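Local atomic coordinates of dipicolinate synthase subunit B (Bacillus halodurans, PDB entry 3LQK), a protein that probably forms dipicolinate, the calcium chelator of bacterial spores, together with a partner subunit, and belongs to the flavoprotein family. Residues G7-F12 with G35-P40; D134-N139 with N167-R172; I155-D160 with P191-K196. All coordinates share one frame; numbering follows the deposited sequence. Where two conformers were deposited one is given.

Contact 1: G7-F12 with G35-P40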
loop_
_atom_site.group_PDB
_atom_site.type_symbol
_atom_site.label_atom_id
_atom_site.label_comp_id
_atom_site.label_asym_id
_atom_site.label_seq_id
_atom_site.Cartn_x
_atom_site.Cartn_y
_atom_site.Cartn_z
ATOM N N GLY A 7 -22.574 -25.434 21.116
ATOM C CA GLY A 7 -22.298 -26.099 19.827
ATOM C C GLY A 7 -21.244 -25.406 18.982
ATOM O O GLY A 7 -20.932 -25.869 17.874
ATOM N N LYS A 8 -20.709 -24.284 19.447
ATOM C CA LYS A 8 -19.804 -23.505 18.606
ATOM C C LYS A 8 -18.370 -23.795 18.998
ATOM O O LYS A 8 -18.044 -23.886 20.192
ATOM C CB LYS A 8 -20.049 -22.013 18.734
ATOM C CG LYS A 8 -21.520 -21.554 18.506
ATOM C CD LYS A 8 -21.826 -21.386 17.021
ATOM C CE LYS A 8 -23.309 -21.119 16.800
ATOM N NZ LYS A 8 -23.554 -21.374 15.351
ATOM N N HIS A 9 -17.552 -23.921 17.959
ATOM C CA HIS A 9 -16.139 -24.204 18.115
ATOM C C HIS A 9 -15.382 -22.911 17.841
ATOM O O HIS A 9 -15.335 -22.430 16.748
ATOM C CB HIS A 9 -15.708 -25.384 17.213
ATOM C CG HIS A 9 -14.353 -25.930 17.548
ATOM N ND1 HIS A 9 -13.741 -26.909 16.798
ATOM C CD2 HIS A 9 -13.470 -25.584 18.523
ATOM C CE1 HIS A 9 -12.548 -27.159 17.309
ATOM N NE2 HIS A 9 -12.357 -26.357 18.348
ATOM N N VAL A 10 -14.849 -22.323 18.903
ATOM C CA VAL A 10 -14.160 -21.044 18.839
ATOM C C VAL A 10 -12.693 -21.280 19.166
ATOM O O VAL A 10 -12.354 -21.973 20.130
ATOM C CB VAL A 10 -14.719 -20.103 19.881
ATOM C CG1 VAL A 10 -13.949 -18.762 19.904
ATOM C CG2 VAL A 10 -16.238 -19.921 19.685
ATOM N N GLY A 11 -11.808 -20.793 18.319
ATOM C CA GLY A 11 -10.411 -20.846 18.559
ATOM C C GLY A 11 -10.038 -19.572 19.287
ATOM O O GLY A 11 -10.605 -18.507 19.016
ATOM N N PHE A 12 -9.076 -19.656 20.193
ATOM C CA PHE A 12 -8.651 -18.495 21.028
ATOM C C PHE A 12 -7.130 -18.469 21.049
ATOM O O PHE A 12 -6.467 -19.193 21.787
ATOM C CB PHE A 12 -9.234 -18.626 22.435
ATOM C CG PHE A 12 -9.370 -17.333 23.178
ATOM C CD1 PHE A 12 -10.592 -16.963 23.690
ATOM C CD2 PHE A 12 -8.260 -16.512 23.418
ATOM C CE1 PHE A 12 -10.735 -15.777 24.402
ATOM C CE2 PHE A 12 -8.390 -15.301 24.098
ATOM C CZ PHE A 12 -9.621 -14.942 24.603
ATOM N N GLY A 35 -21.052 -21.847 26.605
ATOM C CA GLY A 35 -21.251 -23.098 25.904
ATOM C C GLY A 35 -20.283 -23.391 24.756
ATOM O O GLY A 35 -20.431 -24.399 24.069
ATOM N N ALA A 36 -19.358 -22.481 24.485
ATOM C CA ALA A 36 -18.487 -22.669 23.340
ATOM C C ALA A 36 -17.507 -23.777 23.693
ATOM O O ALA A 36 -17.122 -23.935 24.856
ATOM C CB ALA A 36 -17.724 -21.374 23.016
ATOM N N LYS A 37 -17.112 -24.527 22.683
ATOM C CA LYS A 37 -15.930 -25.353 22.737
ATOM C C LYS A 37 -14.720 -24.507 22.283
ATOM O O LYS A 37 -14.661 -24.069 21.141
ATOM C CB LYS A 37 -16.102 -26.534 21.792
ATOM C CG LYS A 37 -14.909 -27.494 21.860
ATOM C CD LYS A 37 -14.898 -28.623 20.744
ATOM C CE LYS A 37 -15.684 -29.885 21.100
ATOM N NZ LYS A 37 -15.432 -30.915 20.014
ATOM N N VAL A 38 -13.800 -24.253 23.213
ATOM C CA VAL A 38 -12.719 -23.325 22.987
ATOM C C VAL A 38 -11.407 -24.063 22.851
ATOM O O VAL A 38 -10.948 -24.751 23.793
ATOM C CB VAL A 38 -12.614 -22.287 24.081
ATOM C CG1 VAL A 38 -11.571 -21.240 23.711
ATOM C CG2 VAL A 38 -14.054 -21.626 24.335
ATOM N N THR A 39 -10.791 -23.874 21.681
ATOM C CA THR A 39 -9.457 -24.365 21.432
ATOM C C THR A 39 -8.416 -23.270 21.542
ATOM O O THR A 39 -8.448 -22.320 20.743
ATOM C CB THR A 39 -9.378 -24.976 20.058
ATOM O OG1 THR A 39 -10.279 -26.083 20.017
ATOM C CG2 THR A 39 -7.913 -25.468 19.729
ATOM N N PRO A 40 -7.475 -23.389 22.493
ATOM C CA PRO A 40 -6.409 -22.390 22.593
ATOM C C PRO A 40 -5.307 -22.596 21.545
ATOM O O PRO A 40 -4.915 -23.755 21.241
ATOM C CB PRO A 40 -5.858 -22.577 24.018
ATOM C CG PRO A 40 -6.750 -23.640 24.649
ATOM C CD PRO A 40 -7.322 -24.419 23.531
#
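Strands 9-12 and 37-40 run parallel, 4.5 Å apart at closest approach and with 27° between their directions, so that His9, Val10, Gly11 and Phe12 pair in step with Lys37, Val38, Thr39 and Pro40. Four backbone bonds join them: Lys37 N to Lys8 O, Val10 N to Lys37 O, Thr39 N to Val10 O and Phe12 N to Thr39 O. On the face that carries His9, in the conformer given for His9, one of two deposited, NE2 lies 2.7 Å from Thr39 OG1, with the hydroxyl at the ring edge and in its plane; the bond is nearly straight, at 171°. CG of His9 lies anti to the backbone N (chi1 -167°), which swings the ring across to the neighbouring strand. Lys37 then lays CD over the centre of one ring face, a CH-pi contact 4.1 Å from the centroid. The opposite face of the sheet, carrying Val10, Phe12 and Val38, is apolar: Val10 CG2 meets Ala36 CB at 3.9 Å, and Phe12 CB meets Val38 CG1. Leu31 and Val32 of helix 25-33 cover this side. Gly35, just past that helix, closes it with a Schellman motif; strand 9-13, helix 25-33 and strand 37-41 form a beta-alpha-beta crossover, as in the Rossmann-like flavoprotein fold.

Contact 2: D134-N139 with N167-R172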
loop_
_atom_site.group_PDB
_atom_site.type_symbol
_atom_site.label_atom_id
_atom_site.label_comp_id
_atom_site.label_asym_id
_atom_site.label_seq_id
_atom_site.Cartn_x
_atom_site.Cartn_y
_atom_site.Cartn_z
ATOM N N ASP A 134 1.938 1.218 18.887
ATOM C CA ASP A 134 2.187 1.848 17.562
ATOM C C ASP A 134 0.957 1.746 16.651
ATOM O O ASP A 134 1.040 1.888 15.440
ATOM C CB ASP A 134 3.428 1.234 16.882
ATOM C CG ASP A 134 3.246 -0.244 16.510
ATOM O OD1 ASP A 134 2.198 -0.903 16.835
ATOM O OD2 ASP A 134 4.171 -0.763 15.856
ATOM N N ALA A 135 -0.194 1.454 17.240
ATOM C CA ALA A 135 -1.402 1.291 16.468
ATOM C C ALA A 135 -1.741 2.554 15.603
ATOM O O ALA A 135 -2.228 2.417 14.471
ATOM C CB ALA A 135 -2.544 0.972 17.417
ATOM N N LEU A 136 -1.531 3.785 16.113
ATOM C CA LEU A 136 -1.820 4.996 15.302
ATOM C C LEU A 136 -0.598 5.503 14.576
ATOM O O LEU A 136 -0.643 6.582 13.953
ATOM C CB LEU A 136 -2.423 6.118 16.140
ATOM C CG LEU A 136 -3.776 5.773 16.809
ATOM C CD1 LEU A 136 -4.265 6.886 17.821
ATOM C CD2 LEU A 136 -4.803 5.544 15.692
ATOM N N GLY A 137 0.501 4.791 14.719
ATOM C CA GLY A 137 1.765 5.059 13.968
ATOM C C GLY A 137 1.923 4.040 12.841
ATOM O O GLY A 137 1.008 3.867 12.028
ATOM N N LEU A 138 2.995 3.255 12.865
ATOM C CA LEU A 138 3.329 2.380 11.729
ATOM C C LEU A 138 2.341 1.252 11.530
ATOM O O LEU A 138 2.200 0.723 10.418
ATOM C CB LEU A 138 4.762 1.788 11.875
ATOM C CG LEU A 138 5.883 2.752 11.494
ATOM C CD1 LEU A 138 7.172 2.210 12.068
ATOM C CD2 LEU A 138 5.923 3.023 9.944
ATOM N N ASN A 139 1.664 0.872 12.597
ATOM C CA ASN A 139 0.615 -0.158 12.441
ATOM C C ASN A 139 -0.774 0.304 11.917
ATOM O O ASN A 139 -1.611 -0.518 11.640
ATOM C CB ASN A 139 0.436 -0.922 13.734
ATOM C CG ASN A 139 0.927 -2.343 13.636
ATOM O OD1 ASN A 139 0.648 -3.021 12.656
ATOM N ND2 ASN A 139 1.673 -2.796 14.637
ATOM N N ASN A 167 0.149 6.833 20.445
ATOM C CA ASN A 167 -0.167 5.893 19.350
ATOM C C ASN A 167 -0.783 4.569 19.755
ATOM O O ASN A 167 -1.008 3.698 18.897
ATOM C CB ASN A 167 1.037 5.682 18.443
ATOM C CG ASN A 167 1.405 6.945 17.688
ATOM O OD1 ASN A 167 0.565 7.827 17.512
ATOM N ND2 ASN A 167 2.654 7.042 17.235
ATOM N N SER A 168 -1.008 4.395 21.059
ATOM C CA SER A 168 -1.448 3.137 21.587
ATOM C C SER A 168 -2.946 2.943 21.478
ATOM O O SER A 168 -3.695 3.809 21.951
ATOM C CB SER A 168 -1.082 3.048 23.068
ATOM O OG SER A 168 -1.543 1.813 23.592
ATOM N N LEU A 169 -3.378 1.825 20.889
ATOM C CA LEU A 169 -4.763 1.367 20.943
ATOM C C LEU A 169 -4.819 0.007 21.611
ATOM O O LEU A 169 -3.962 -0.814 21.311
ATOM C CB LEU A 169 -5.360 1.273 19.538
ATOM C CG LEU A 169 -5.526 2.572 18.747
ATOM C CD1 LEU A 169 -6.110 2.286 17.320
ATOM C CD2 LEU A 169 -6.412 3.540 19.562
ATOM N N VAL A 170 -5.821 -0.203 22.490
ATOM C CA VAL A 170 -6.081 -1.464 23.179
ATOM C C VAL A 170 -7.602 -1.735 23.194
ATOM O O VAL A 170 -8.412 -0.801 23.394
ATOM C CB VAL A 170 -5.555 -1.429 24.629
ATOM C CG1 VAL A 170 -5.799 -2.797 25.420
ATOM C CG2 VAL A 170 -4.017 -1.054 24.636
ATOM N N ALA A 171 -7.965 -2.980 22.934
ATOM C CA ALA A 171 -9.359 -3.432 22.940
ATOM C C ALA A 171 -9.917 -3.485 24.365
ATOM O O ALA A 171 -9.188 -3.695 25.318
ATOM C CB ALA A 171 -9.498 -4.855 22.261
ATOM N N ARG A 172 -11.223 -3.300 24.472
ATOM C CA ARG A 172 -11.977 -3.599 25.644
ATOM C C ARG A 172 -12.307 -5.057 25.596
ATOM O O ARG A 172 -13.280 -5.463 24.932
ATOM C CB ARG A 172 -13.290 -2.803 25.660
ATOM C CG ARG A 172 -14.074 -2.928 26.967
ATOM C CD ARG A 172 -15.362 -2.112 26.890
ATOM N NE ARG A 172 -15.145 -0.657 27.024
ATOM C CZ ARG A 172 -16.084 0.276 26.784
ATOM N NH1 ARG A 172 -15.816 1.572 26.987
ATOM N NH2 ARG A 172 -17.300 -0.076 26.348
#
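Ala135 and Leu136 meet Asn167 and Leu169 where a type I turn, Asp134 to Gly137, comes up against segment 167-172. The tight part is apolar: Ala135 CB sits 3.5 Å from Leu169 CB, and Leu136 crosses Leu169 at about a right angle, its CD2 branch 3.9 Å from Leu169 CD1. Beside them Leu136 N donates to Asn167 O at 2.8 Å, with an N-H...O angle of 161°. Within the loop Asp134 O takes Gly137 N, which closes the turn, and Asn139 N, from opposite faces of its plane, while Asp134 OD1 receives Asn139 ND2 in a nearly straight bond of 2.9 Å and also Thr132 OG1. The looser, partly exposed side belongs to the Asn167 amide. Its CG is anti to the carbonyl carbon (chi1 -66°), which lays the group alongside the turn with OD1 3.7 Å from Leu136 CB and CG 3.8 Å from Gly137 N. An alanine in place of Asn167 would probably uncover the Leu136-Gly137 peptide and open a gap beside Leu136 CB, though the backbone bond could remain. The turn follows strand 126-132 and leads into helix 140-147; Leu169 packs on Phe157 and Gln159 of strand 152-159, and Met147 of the third subunit touches Leu136.

Contact 3: I155-D160 with P191-K196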
loop_
_atom_site.group_PDB
_atom_site.type_symbol
_atom_site.label_atom_id
_atom_site.label_comp_id
_atom_site.label_asym_id
_atom_site.label_seq_id
_atom_site.Cartn_x
_atom_site.Cartn_y
_atom_site.Cartn_z
ATOM N N ILE A 155 -12.710 -6.344 18.234
ATOM C CA ILE A 155 -13.239 -6.086 19.537
ATOM C C ILE A 155 -13.079 -4.558 19.698
ATOM O O ILE A 155 -12.044 -3.995 19.355
ATOM C CB ILE A 155 -12.456 -6.776 20.639
ATOM C CG1 ILE A 155 -12.428 -8.314 20.465
ATOM C CG2 ILE A 155 -12.987 -6.373 22.047
ATOM C CD1 ILE A 155 -11.434 -9.014 21.448
ATOM N N PRO A 156 -14.118 -3.885 20.169
ATOM C CA PRO A 156 -14.066 -2.449 20.241
ATOM C C PRO A 156 -12.836 -1.993 20.975
ATOM O O PRO A 156 -12.404 -2.640 21.964
ATOM C CB PRO A 156 -15.344 -2.107 21.049
ATOM C CG PRO A 156 -16.286 -3.084 20.591
ATOM C CD PRO A 156 -15.489 -4.380 20.388
ATOM N N PHE A 157 -12.265 -0.894 20.522
ATOM C CA PHE A 157 -10.964 -0.446 21.027
ATOM C C PHE A 157 -10.870 1.123 21.139
ATOM O O PHE A 157 -11.734 1.882 20.649
ATOM C CB PHE A 157 -9.859 -1.008 20.133
ATOM C CG PHE A 157 -9.949 -0.530 18.666
ATOM C CD1 PHE A 157 -9.420 0.690 18.275
ATOM C CD2 PHE A 157 -10.559 -1.304 17.712
ATOM C CE1 PHE A 157 -9.516 1.124 16.954
ATOM C CE2 PHE A 157 -10.609 -0.873 16.388
ATOM C CZ PHE A 157 -10.110 0.338 16.028
ATOM N N GLY A 158 -9.778 1.588 21.714
ATOM C CA GLY A 158 -9.605 3.005 21.981
ATOM C C GLY A 158 -8.213 3.271 22.472
ATOM O O GLY A 158 -7.439 2.333 22.670
ATOM N N GLN A 159 -7.898 4.544 22.694
ATOM C CA GLN A 159 -6.592 4.909 23.187
ATOM C C GLN A 159 -6.532 4.636 24.679
ATOM O O GLN A 159 -7.354 5.153 25.447
ATOM C CB GLN A 159 -6.312 6.355 22.980
ATOM C CG GLN A 159 -6.124 6.781 21.541
ATOM C CD GLN A 159 -5.855 8.291 21.452
ATOM O OE1 GLN A 159 -6.776 9.124 21.498
ATOM N NE2 GLN A 159 -4.578 8.637 21.301
ATOM N N ASP A 160 -5.551 3.893 25.131
ATOM C CA ASP A 160 -5.540 3.600 26.548
ATOM C C ASP A 160 -4.813 4.644 27.381
ATOM O O ASP A 160 -5.082 4.743 28.588
ATOM C CB ASP A 160 -4.992 2.232 26.832
ATOM C CG ASP A 160 -3.611 2.053 26.315
ATOM O OD1 ASP A 160 -2.785 1.439 27.072
ATOM O OD2 ASP A 160 -3.363 2.521 25.177
ATOM N N PRO A 191 -20.547 0.369 19.042
ATOM C CA PRO A 191 -19.492 1.174 18.514
ATOM C C PRO A 191 -18.168 0.453 18.588
ATOM O O PRO A 191 -17.826 -0.149 19.580
ATOM C CB PRO A 191 -19.518 2.411 19.410
ATOM C CG PRO A 191 -20.119 1.951 20.725
ATOM C CD PRO A 191 -21.126 0.939 20.287
ATOM N N VAL A 192 -17.412 0.482 17.501
ATOM C CA VAL A 192 -16.132 -0.136 17.477
ATOM C C VAL A 192 -15.094 0.763 18.111
ATOM O O VAL A 192 -14.051 0.299 18.557
ATOM C CB VAL A 192 -15.761 -0.590 16.051
ATOM C CG1 VAL A 192 -15.685 0.629 15.096
ATOM C CG2 VAL A 192 -14.456 -1.453 16.069
ATOM N N LEU A 193 -15.359 2.052 18.165
ATOM C CA LEU A 193 -14.433 2.971 18.818
ATOM C C LEU A 193 -15.016 3.277 20.181
ATOM O O LEU A 193 -16.154 3.781 20.278
ATOM C CB LEU A 193 -14.315 4.261 18.038
ATOM C CG LEU A 193 -13.200 4.379 17.007
ATOM C CD1 LEU A 193 -13.028 3.150 16.208
ATOM C CD2 LEU A 193 -13.288 5.622 16.112
ATOM N N ILE A 194 -14.280 2.941 21.225
ATOM C CA ILE A 194 -14.716 3.255 22.579
ATOM C C ILE A 194 -13.669 4.093 23.367
ATOM O O ILE A 194 -12.552 4.344 22.872
ATOM C CB ILE A 194 -15.129 1.957 23.318
ATOM C CG1 ILE A 194 -14.022 0.863 23.280
ATOM C CG2 ILE A 194 -16.463 1.407 22.720
ATOM C CD1 ILE A 194 -12.791 1.179 24.010
ATOM N N GLU A 195 -14.040 4.538 24.570
ATOM C CA GLU A 195 -13.124 5.270 25.465
ATOM C C GLU A 195 -12.604 4.281 26.480
ATOM O O GLU A 195 -13.379 3.688 27.239
ATOM C CB GLU A 195 -13.814 6.420 26.216
ATOM C CG GLU A 195 -14.383 7.531 25.321
ATOM C CD GLU A 195 -13.351 8.579 24.803
ATOM O OE1 GLU A 195 -12.469 8.186 23.997
ATOM O OE2 GLU A 195 -13.489 9.804 25.142
ATOM N N LYS A 196 -11.319 4.007 26.418
ATOM C CA LYS A 196 -10.717 3.024 27.290
ATOM C C LYS A 196 -10.581 3.513 28.728
ATOM O O LYS A 196 -10.107 4.605 28.980
ATOM C CB LYS A 196 -9.399 2.558 26.713
ATOM C CG LYS A 196 -9.544 1.461 25.693
ATOM C CD LYS A 196 -9.904 0.140 26.329
ATOM C CE LYS A 196 -8.783 -0.322 27.169
ATOM N NZ LYS A 196 -8.835 -1.680 27.644
HETATM O O HOH W 1 -9.998 6.427 22.464
#
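Phe157 bonds to Val192 and Ile194 through both its backbone polar groups, a single beta bridge, Phe157 opposite Leu193, that lays the C-terminal segment 191-196 alongside strand 152-159 of the Rossmann-like sheet, running in the same sense. Phe157 N donates to Val192 O at 2.9 Å, and Ile194 N reaches Phe157 O at 2.8 Å from above the carbonyl plane. The phenyl group stands between its backbone N and carbonyl carbon (chi1 61°), side by side with Val192 and Leu193. Val192 O lies over one ring face, offset toward the rim; Val192 CG2 meets Phe157 CE2 at 3.9 Å, and Leu193 CD1 comes up to Phe157 CZ obliquely. Ile194 turns its CD1 onto the Phe157 backbone, 3.5 Å from Phe157 C, and Pro156 CG rests on Pro191 O. Gly158 has its CA 3.4 Å from Ile194 O, and a CB there would run into that oxygen. Farther along, Lys196 CB packs on Gln159 O while its NZ bonds to Ala171 O.

Strand 169-171 positions this first shell from the side, through backbone bonds of Val170 with Gly158 and Arg172 with Pro156. Gln159 OE1 accepts from Leu193 N of the third subunit, and the reverse bond repeats it, tying this edge into the assembly. Where the two backbones bow apart, at Gln159 and Glu195, a water accepts from Gln159 N at 2.8 Å and makes a weak bond to Ile194 O.

In the fold
From the N terminus, contact 1 comes first: the chain leaves strand 9-13, passes through helix 25-33 and closes on strand 37-41 before either other contact opens. Contacts 2 and 3 lie about 27 and 25 Å from it, centre to centre, though all three reach the same sheet. Contacts 2 and 3 cross along the chain, since 134-139, 155-160, 167-172 and 191-196 alternate, one contact holding the turn after strand 126-132 and the other the tail after helix 176-184. With centres 11 Å apart they touch directly, Arg172 N meeting Pro156 O and Ser168 OG meeting Asp160 OD2. Together they gather the C-terminal part of the fold beside the third subunit.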